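Long-range contacts in beta-glucoside phosphorylase BglX (Unidentified, PDB 5VQE), which binds 2-deoxy-2-fluoroglucose in its sugar pocket and, as a family 3 beta-glucoside phosphorylase, probably cleaves beta-glucosides with phosphate as the acceptor: residues E32-L37 / E341-A346; T191-P196 / T237-H242. One frame throughout, in Å; residues are numbered along the deposited sequence.

Both contacts lie within the family 3 N-terminal, TIM-barrel-like domain. In the sequence, both strands of interaction 2 fall between the two segments of interaction 1. Their centres are about 20 Å apart, and their nearest atoms about 10 Å. Interaction 1 is peripheral, about 28 Å from the centre of the chain, yet mostly buried; Lys33 and Asp344 are partly exposed. It joins segment 32-37 to helix 340-356 through leucines, an alanine and one salt bridge. Interaction 2 is about 11 Å from that centre, and every touching residue is buried. It pairs two parallel strands by backbone hydrogen bonds, and its side chains reach the bound sugar. The first links early and late parts of the domain; the second builds part of the pocket.

Interaction 1: E32-L37 / E341-A346; sequences EKLGQL and ERLDEA
Leu343 points at segment 32-37 and meets Lys33, Leu34 and Leu37. Its CD1 lies 3.7 Å from Leu37 CD1 and 3.9 Å from Leu34 CD2. Its CD2 rests against the CB of Lys33, at 3.9 Å. CG of Leu343 is anti to the backbone N (chi1 174°), which carries both methyls across to the other segment. The side chains of Leu34 and Leu37 each cross that of Leu343 at about a right angle. Further along, Leu37 CD2 touches Ala346 CB at 3.8 Å. Beside this apolar patch, Lys33 runs out as an extended chain beyond CG. Its NZ makes a salt bridge of 2.8 Å with Asp344 OD1, on the syn side of the carboxylate and 25° out of its plane. The two short helix segments cross at 55°, with their axes 9.7 Å apart at the closest. Helix 322-335 adds Phe326 against Leu34 and Leu333 against Leu343. Next to Ala346, Arg342 forms salt bridges with Glu345 and Asp314. The mix implies that apolar contact supplies most of the buried surface, while the ion pair, between two partly exposed residues, probably ties the helices without a fully buried charge.

Interaction 2: T191-P196 / T237-H242; sequences TIKHFP and TLMSAH. With G2F (2-deoxy-2-fluoro-alpha-D-glucopyranose), chain B.
Two neighbouring parallel strands of the TIM-barrel-like domain form one wall of the sugar pocket here. Ile192 N bonds to Thr237 O, and Met239 N to Ile192 O at 3.0 Å. A beta bulge then shifts the register by one residue, with a cis peptide before His194. Pairing resumes with Phe195 N to Met239 O and Ala241 N to Phe195 O, the latter 2.8 Å long and nearly straight at 173°. Leu238 fills the face shared with Ile192 and Phe195. Its CD1 meets Ile192 CD1, and its CD2 meets Phe195 CB at 3.9 Å. Helices 216-232 and 268-278 pack on this face. Across the bulge, His194 CB touches Ala241 CB at 3.7 Å. Lys193 reaches the sugar as an extended chain beyond CG, and its NZ donates to both O3 and O4 of G2F. Glu146 and the carbonyl of Tyr145 also hold that ammonium. CG of Lys193 lies over the centre of the His194 ring. Asp150 binds ND1 of this ring and so helps fix its rotation. Met239 bends at chi3 (-74°), placing its CE 3.5 Å from G2F O4. On the ring's other nitrogen, His194 NE2 shares a hydrogen bond of 2.8 Å with G2F O3.

Interaction 1: E32-L37 / E341-A346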
ATOM      1  N   GLU A  32      -2.211 -18.339  25.614  1.00 17.70           N
ATOM      2  CA  GLU A  32      -1.327 -18.476  24.464  1.00 15.91           C
ATOM      3  C   GLU A  32      -2.109 -18.431  23.161  1.00 14.72           C
ATOM      4  O   GLU A  32      -1.630 -17.883  22.160  1.00 16.58           O
ATOM      5  CB  GLU A  32      -0.544 -19.785  24.552  1.00 17.75           C
ATOM      6  CG  GLU A  32       0.573 -19.763  25.555  1.00 18.57           C
ATOM      7  CD  GLU A  32       1.240 -21.110  25.683  1.00 24.82           C
ATOM      8  OE1 GLU A  32       0.531 -22.113  25.941  1.00 17.17           O
ATOM      9  OE2 GLU A  32       2.467 -21.167  25.493  1.00 29.51           O
ATOM     10  N   LYS A  33      -3.302 -19.024  23.146  1.00 12.76           N
ATOM     11  CA  LYS A  33      -4.137 -18.956  21.953  1.00 13.33           C
ATOM     12  C   LYS A  33      -4.569 -17.520  21.682  1.00 13.71           C
ATOM     13  O   LYS A  33      -4.489 -17.039  20.546  1.00 11.85           O
ATOM     14  CB  LYS A  33      -5.347 -19.878  22.103  1.00 14.54           C
ATOM     15  CG  LYS A  33      -5.025 -21.361  21.963  1.00 14.08           C
ATOM     16  CD  LYS A  33      -6.251 -22.211  22.282  1.00 18.09           C
ATOM     17  CE  LYS A  33      -5.916 -23.678  22.439  1.00 20.83           C
ATOM     18  NZ  LYS A  33      -7.134 -24.476  22.777  1.00 22.55           N
ATOM     19  N   LEU A  34      -5.005 -16.803  22.727  1.00 15.55           N
ATOM     20  CA  LEU A  34      -5.362 -15.397  22.557  1.00 14.24           C
ATOM     21  C   LEU A  34      -4.188 -14.588  22.013  1.00 13.57           C
ATOM     22  O   LEU A  34      -4.371 -13.699  21.172  1.00 13.82           O
ATOM     23  CB  LEU A  34      -5.854 -14.811  23.887  1.00 14.06           C
ATOM     24  CG  LEU A  34      -7.176 -15.381  24.420  1.00 13.41           C
ATOM     25  CD1 LEU A  34      -7.485 -14.856  25.820  1.00 14.01           C
ATOM     26  CD2 LEU A  34      -8.326 -15.061  23.472  1.00 13.95           C
ATOM     27  N   GLY A  35      -2.972 -14.875  22.477  1.00 12.84           N
ATOM     28  CA  GLY A  35      -1.821 -14.128  21.994  1.00 13.20           C
ATOM     29  C   GLY A  35      -1.539 -14.394  20.524  1.00 11.37           C
ATOM     30  O   GLY A  35      -1.105 -13.498  19.793  1.00 13.32           O
ATOM     31  N   GLN A  36      -1.768 -15.629  20.073  1.00 10.46           N
ATOM     32  CA  GLN A  36      -1.586 -15.953  18.658  1.00 14.12           C
ATOM     33  C   GLN A  36      -2.438 -15.065  17.758  1.00 14.57           C
ATOM     34  O   GLN A  36      -2.087 -14.845  16.592  1.00 11.77           O
ATOM     35  CB  GLN A  36      -1.936 -17.420  18.398  1.00 11.33           C
ATOM     36  CG  GLN A  36      -0.873 -18.419  18.828  1.00 12.78           C
ATOM     37  CD  GLN A  36       0.434 -18.228  18.094  1.00 11.95           C
ATOM     38  OE1 GLN A  36       0.510 -18.421  16.881  1.00 14.21           O
ATOM     39  NE2 GLN A  36       1.470 -17.825  18.823  1.00 11.40           N
ATOM     40  N   LEU A  37      -3.565 -14.568  18.269  1.00 12.15           N
ATOM     41  CA  LEU A  37      -4.459 -13.733  17.475  1.00 13.49           C
ATOM     42  C   LEU A  37      -3.866 -12.369  17.153  1.00 12.07           C
ATOM     43  O   LEU A  37      -4.405 -11.673  16.288  1.00 13.62           O
ATOM     44  CB  LEU A  37      -5.778 -13.510  18.208  1.00 14.40           C
ATOM     45  CG  LEU A  37      -6.566 -14.732  18.683  1.00 12.50           C
ATOM     46  CD1 LEU A  37      -7.747 -14.273  19.483  1.00 12.26           C
ATOM     47  CD2 LEU A  37      -7.027 -15.581  17.521  1.00 12.15           C
ATOM     48  N   GLU A 341     -14.654 -22.252  20.757  1.00 17.49           N
ATOM     49  CA  GLU A 341     -14.632 -23.004  19.512  1.00 19.80           C
ATOM     50  C   GLU A 341     -14.158 -22.128  18.356  1.00 17.67           C
ATOM     51  O   GLU A 341     -13.405 -22.580  17.483  1.00 18.29           O
ATOM     52  CB  GLU A 341     -16.025 -23.579  19.249  1.00 25.33           C
ATOM     53  CG  GLU A 341     -16.435 -24.699  20.234  1.00 26.98           C
ATOM     54  CD  GLU A 341     -16.978 -24.206  21.589  1.00 26.91           C
ATOM     55  OE1 GLU A 341     -17.210 -22.987  21.776  1.00 21.17           O
ATOM     56  OE2 GLU A 341     -17.177 -25.062  22.478  1.00 22.71           O
ATOM     57  N   ARG A 342     -14.564 -20.862  18.353  1.00 16.45           N
ATOM     58  CA  ARG A 342     -14.083 -19.928  17.345  1.00 18.44           C
ATOM     59  C   ARG A 342     -12.623 -19.548  17.593  1.00 15.19           C
ATOM     60  O   ARG A 342     -11.854 -19.352  16.645  1.00 13.27           O
ATOM     61  CB  ARG A 342     -14.991 -18.706  17.341  1.00 19.85           C
ATOM     62  CG  ARG A 342     -14.583 -17.603  16.416  1.00 18.96           C
ATOM     63  CD  ARG A 342     -14.654 -17.942  14.939  1.00 19.67           C
ATOM     64  NE  ARG A 342     -13.763 -17.010  14.263  1.00 13.29           N
ATOM     65  CZ  ARG A 342     -12.817 -17.326  13.388  1.00 14.65           C
ATOM     66  NH1 ARG A 342     -12.645 -18.572  12.981  1.00 13.87           N
ATOM     67  NH2 ARG A 342     -12.051 -16.363  12.893  1.00 17.88           N
ATOM     68  N   LEU A 343     -12.221 -19.434  18.860  1.00 15.65           N
ATOM     69  CA  LEU A 343     -10.813 -19.203  19.169  1.00 18.74           C
ATOM     70  C   LEU A 343      -9.939 -20.298  18.571  1.00 15.96           C
ATOM     71  O   LEU A 343      -8.918 -20.017  17.932  1.00 13.47           O
ATOM     72  CB  LEU A 343     -10.613 -19.127  20.682  1.00 17.67           C
ATOM     73  CG  LEU A 343      -9.169 -19.023  21.166  1.00 16.45           C
ATOM     74  CD1 LEU A 343      -8.517 -17.757  20.630  1.00 12.64           C
ATOM     75  CD2 LEU A 343      -9.117 -19.037  22.686  1.00 17.36           C
ATOM     76  N   ASP A 344     -10.328 -21.561  18.764  1.00 16.33           N
ATOM     77  CA  ASP A 344      -9.526 -22.664  18.249  1.00 16.82           C
ATOM     78  C   ASP A 344      -9.469 -22.649  16.731  1.00 14.86           C
ATOM     79  O   ASP A 344      -8.453 -23.034  16.144  1.00 14.86           O
ATOM     80  CB  ASP A 344     -10.084 -24.003  18.737  1.00 14.94           C
ATOM     81  CG  ASP A 344      -9.725 -24.295  20.176  1.00 18.02           C
ATOM     82  OD1 ASP A 344      -8.896 -23.561  20.745  1.00 19.19           O
ATOM     83  OD2 ASP A 344     -10.268 -25.264  20.745  1.00 21.48           O
ATOM     84  N   GLU A 345     -10.543 -22.207  16.082  1.00 12.67           N
ATOM     85  CA  GLU A 345     -10.582 -22.198  14.627  1.00 16.82           C
ATOM     86  C   GLU A 345      -9.710 -21.083  14.066  1.00 11.42           C
ATOM     87  O   GLU A 345      -9.026 -21.264  13.052  1.00 12.66           O
ATOM     88  CB  GLU A 345     -12.031 -22.053  14.166  1.00 12.55           C
ATOM     89  CG  GLU A 345     -12.244 -22.221  12.681  1.00 17.84           C
ATOM     90  CD  GLU A 345     -13.687 -22.004  12.287  1.00 22.21           C
ATOM     91  OE1 GLU A 345     -14.302 -21.032  12.784  1.00 20.60           O
ATOM     92  OE2 GLU A 345     -14.213 -22.813  11.495  1.00 26.75           O
ATOM     93  N   ALA A 346      -9.705 -19.928  14.723  1.00 13.75           N
ATOM     94  CA  ALA A 346      -8.814 -18.850  14.310  1.00 14.31           C
ATOM     95  C   ALA A 346      -7.356 -19.264  14.458  1.00 13.42           C
ATOM     96  O   ALA A 346      -6.550 -19.091  13.537  1.00 12.53           O
ATOM     97  CB  ALA A 346      -9.111 -17.596  15.133  1.00 12.82           C
TER

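Interaction 2: T191-P196 / T237-H242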
ATOM      1  N   THR A 191      -1.476 -10.749   0.779  1.00  9.55           N
ATOM      2  CA  THR A 191      -2.654 -10.241   1.482  1.00  9.39           C
ATOM      3  C   THR A 191      -3.434  -9.365   0.521  1.00 11.15           C
ATOM      4  O   THR A 191      -2.962  -8.281   0.168  1.00 13.47           O
ATOM      5  CB  THR A 191      -2.252  -9.409   2.700  1.00 10.59           C
ATOM      6  OG1 THR A 191      -1.259 -10.105   3.455  1.00 10.69           O
ATOM      7  CG2 THR A 191      -3.470  -9.099   3.597  1.00 11.51           C
ATOM      8  N   ILE A 192      -4.625  -9.788   0.119  1.00 11.07           N
ATOM      9  CA  ILE A 192      -5.478  -8.896  -0.658  1.00 11.05           C
ATOM     10  C   ILE A 192      -6.217  -7.957   0.288  1.00  8.69           C
ATOM     11  O   ILE A 192      -6.775  -8.389   1.305  1.00 10.37           O
ATOM     12  CB  ILE A 192      -6.444  -9.687  -1.556  1.00  9.71           C
ATOM     13  CG1 ILE A 192      -7.227 -10.752  -0.771  1.00 10.79           C
ATOM     14  CG2 ILE A 192      -5.672 -10.298  -2.727  1.00 10.67           C
ATOM     15  CD1 ILE A 192      -8.253 -11.516  -1.636  1.00 14.26           C
ATOM     16  N   LYS A 193      -6.201  -6.662  -0.042  1.00 10.45           N
ATOM     17  CA  LYS A 193      -6.770  -5.600   0.784  1.00 11.36           C
ATOM     18  C   LYS A 193      -7.270  -4.504  -0.149  1.00 10.88           C
ATOM     19  O   LYS A 193      -6.858  -4.439  -1.308  1.00  8.74           O
ATOM     20  CB  LYS A 193      -5.730  -5.062   1.786  1.00 10.66           C
ATOM     21  CG  LYS A 193      -4.540  -4.325   1.162  1.00  9.67           C
ATOM     22  CD  LYS A 193      -3.491  -3.974   2.221  1.00 11.20           C
ATOM     23  CE  LYS A 193      -2.442  -3.013   1.695  1.00 10.73           C
ATOM     24  NZ  LYS A 193      -1.307  -2.788   2.648  1.00 11.96           N
ATOM     25  N   HIS A 194      -8.167  -3.632   0.329  1.00 10.46           N
ATOM     26  CA  HIS A 194      -8.741  -3.576   1.676  1.00 13.54           C
ATOM     27  C   HIS A 194     -10.226  -3.973   1.628  1.00 11.88           C
ATOM     28  O   HIS A 194     -11.042  -3.243   1.082  1.00 10.14           O
ATOM     29  CB  HIS A 194      -8.624  -2.158   2.246  1.00  9.30           C
ATOM     30  CG  HIS A 194      -7.225  -1.617   2.274  1.00 12.21           C
ATOM     31  ND1 HIS A 194      -6.667  -0.938   1.209  1.00 11.79           N
ATOM     32  CD2 HIS A 194      -6.281  -1.632   3.245  1.00 12.52           C
ATOM     33  CE1 HIS A 194      -5.434  -0.569   1.519  1.00 11.79           C
ATOM     34  NE2 HIS A 194      -5.176  -0.973   2.750  1.00 12.05           N
ATOM     35  N   PHE A 195     -10.566  -5.111   2.179  1.00  9.46           N
ATOM     36  CA  PHE A 195     -11.920  -5.631   2.045  1.00 10.83           C
ATOM     37  C   PHE A 195     -12.858  -4.897   3.004  1.00 12.08           C
ATOM     38  O   PHE A 195     -12.501  -4.665   4.163  1.00 10.93           O
ATOM     39  CB  PHE A 195     -11.914  -7.127   2.329  1.00  9.42           C
ATOM     40  CG  PHE A 195     -13.282  -7.754   2.407  1.00 11.37           C
ATOM     41  CD1 PHE A 195     -13.910  -7.917   3.626  1.00 11.00           C
ATOM     42  CD2 PHE A 195     -13.913  -8.230   1.263  1.00 11.44           C
ATOM     43  CE1 PHE A 195     -15.158  -8.503   3.707  1.00 13.17           C
ATOM     44  CE2 PHE A 195     -15.166  -8.815   1.342  1.00 12.09           C
ATOM     45  CZ  PHE A 195     -15.784  -8.946   2.564  1.00 10.21           C
ATOM     46  N   PRO A 196     -14.086  -4.548   2.574  1.00  8.59           N
ATOM     47  CA  PRO A 196     -14.818  -4.874   1.348  1.00  9.29           C
ATOM     48  C   PRO A 196     -14.568  -3.969   0.146  1.00 13.64           C
ATOM     49  O   PRO A 196     -15.272  -4.115  -0.855  1.00 13.76           O
ATOM     50  CB  PRO A 196     -16.278  -4.754   1.800  1.00 11.95           C
ATOM     51  CG  PRO A 196     -16.249  -3.649   2.757  1.00 11.46           C
ATOM     52  CD  PRO A 196     -14.968  -3.889   3.547  1.00 12.77           C
ATOM     53  N   THR A 237      -3.985 -14.784   2.319  1.00  8.64           N
ATOM     54  CA  THR A 237      -4.567 -14.021   3.408  1.00 10.29           C
ATOM     55  C   THR A 237      -5.325 -12.838   2.823  1.00 10.98           C
ATOM     56  O   THR A 237      -5.117 -12.447   1.667  1.00  9.95           O
ATOM     57  CB  THR A 237      -3.509 -13.531   4.415  1.00 10.11           C
ATOM     58  OG1 THR A 237      -2.833 -12.369   3.908  1.00 10.73           O
ATOM     59  CG2 THR A 237      -2.479 -14.631   4.733  1.00 11.82           C
ATOM     60  N   LEU A 238      -6.216 -12.286   3.641  1.00  7.87           N
ATOM     61  CA  LEU A 238      -7.066 -11.167   3.271  1.00  9.55           C
ATOM     62  C   LEU A 238      -7.162 -10.222   4.458  1.00  8.43           C
ATOM     63  O   LEU A 238      -7.248 -10.663   5.609  1.00  8.40           O
ATOM     64  CB  LEU A 238      -8.454 -11.663   2.846  1.00  8.97           C
ATOM     65  CG  LEU A 238      -9.551 -10.639   2.558  1.00 10.12           C
ATOM     66  CD1 LEU A 238     -10.462 -11.164   1.470  1.00 12.36           C
ATOM     67  CD2 LEU A 238     -10.358 -10.332   3.815  1.00 10.89           C
ATOM     68  N   MET A 239      -7.142  -8.927   4.184  1.00  8.29           N
ATOM     69  CA  MET A 239      -7.212  -7.916   5.233  1.00  8.50           C
ATOM     70  C   MET A 239      -8.588  -7.265   5.211  1.00  9.66           C
ATOM     71  O   MET A 239      -8.969  -6.629   4.220  1.00 10.95           O
ATOM     72  CB  MET A 239      -6.114  -6.866   5.075  1.00  8.79           C
ATOM     73  CG  MET A 239      -6.105  -5.846   6.208  1.00 10.72           C
ATOM     74  SD  MET A 239      -4.743  -4.675   6.127  1.00 13.42           S
ATOM     75  CE  MET A 239      -3.382  -5.691   6.642  1.00 11.92           C
ATOM     76  N   SER A 240      -9.323  -7.429   6.304  1.00  8.91           N
ATOM     77  CA  SER A 240     -10.645  -6.833   6.465  1.00 11.20           C
ATOM     78  C   SER A 240     -10.502  -5.470   7.129  1.00  9.33           C
ATOM     79  O   SER A 240     -10.027  -5.368   8.267  1.00 10.48           O
ATOM     80  CB  SER A 240     -11.542  -7.758   7.290  1.00 11.21           C
ATOM     81  OG  SER A 240     -12.880  -7.267   7.332  1.00 11.92           O
ATOM     82  N   ALA A 241     -10.903  -4.424   6.424  1.00  9.47           N
ATOM     83  CA  ALA A 241     -10.589  -3.063   6.817  1.00 11.53           C
ATOM     84  C   ALA A 241     -11.816  -2.386   7.407  1.00 12.42           C
ATOM     85  O   ALA A 241     -12.886  -2.980   7.540  1.00 12.41           O
ATOM     86  CB  ALA A 241     -10.031  -2.284   5.627  1.00 13.63           C
ATOM     87  N   HIS A 242     -11.648  -1.117   7.763  1.00  9.07           N
ATOM     88  CA  HIS A 242     -12.649  -0.401   8.547  1.00  9.89           C
ATOM     89  C   HIS A 242     -13.598   0.367   7.638  1.00 12.26           C
ATOM     90  O   HIS A 242     -13.858   1.558   7.801  1.00 16.73           O
ATOM     91  CB  HIS A 242     -11.947   0.508   9.542  1.00 11.97           C
ATOM     92  CG  HIS A 242     -10.785  -0.148  10.213  1.00 10.25           C
ATOM     93  ND1 HIS A 242     -10.872  -1.393  10.796  1.00 11.21           N
ATOM     94  CD2 HIS A 242      -9.500   0.254  10.370  1.00 13.28           C
ATOM     95  CE1 HIS A 242      -9.692  -1.728  11.291  1.00 13.20           C
ATOM     96  NE2 HIS A 242      -8.841  -0.747  11.042  1.00 13.38           N
TER
HETATM   97  C1  G2F B 601      -4.077  -0.637   7.846  1.00 13.43           C
HETATM   98  C2  G2F B 601      -3.901  -0.175   6.363  1.00 16.96           C
HETATM   99  C3  G2F B 601      -3.256  -1.349   5.568  1.00 11.41           C
HETATM  100  C4  G2F B 601      -1.931  -1.762   6.280  1.00 13.57           C
HETATM  101  C5  G2F B 601      -2.273  -2.159   7.757  1.00 12.95           C
HETATM  102  C6  G2F B 601      -0.960  -2.519   8.560  1.00 13.96           C
HETATM  103  O3  G2F B 601      -2.884  -0.855   4.308  1.00 11.73           O
HETATM  104  O4  G2F B 601      -1.459  -2.921   5.646  1.00  9.24           O
HETATM  105  O5  G2F B 601      -2.846  -1.033   8.399  1.00 12.31           O
HETATM  106  O6  G2F B 601      -0.049  -1.468   8.411  1.00 14.50           O
HETATM  107  F2  G2F B 601      -5.105   0.111   5.821  1.00 13.36           F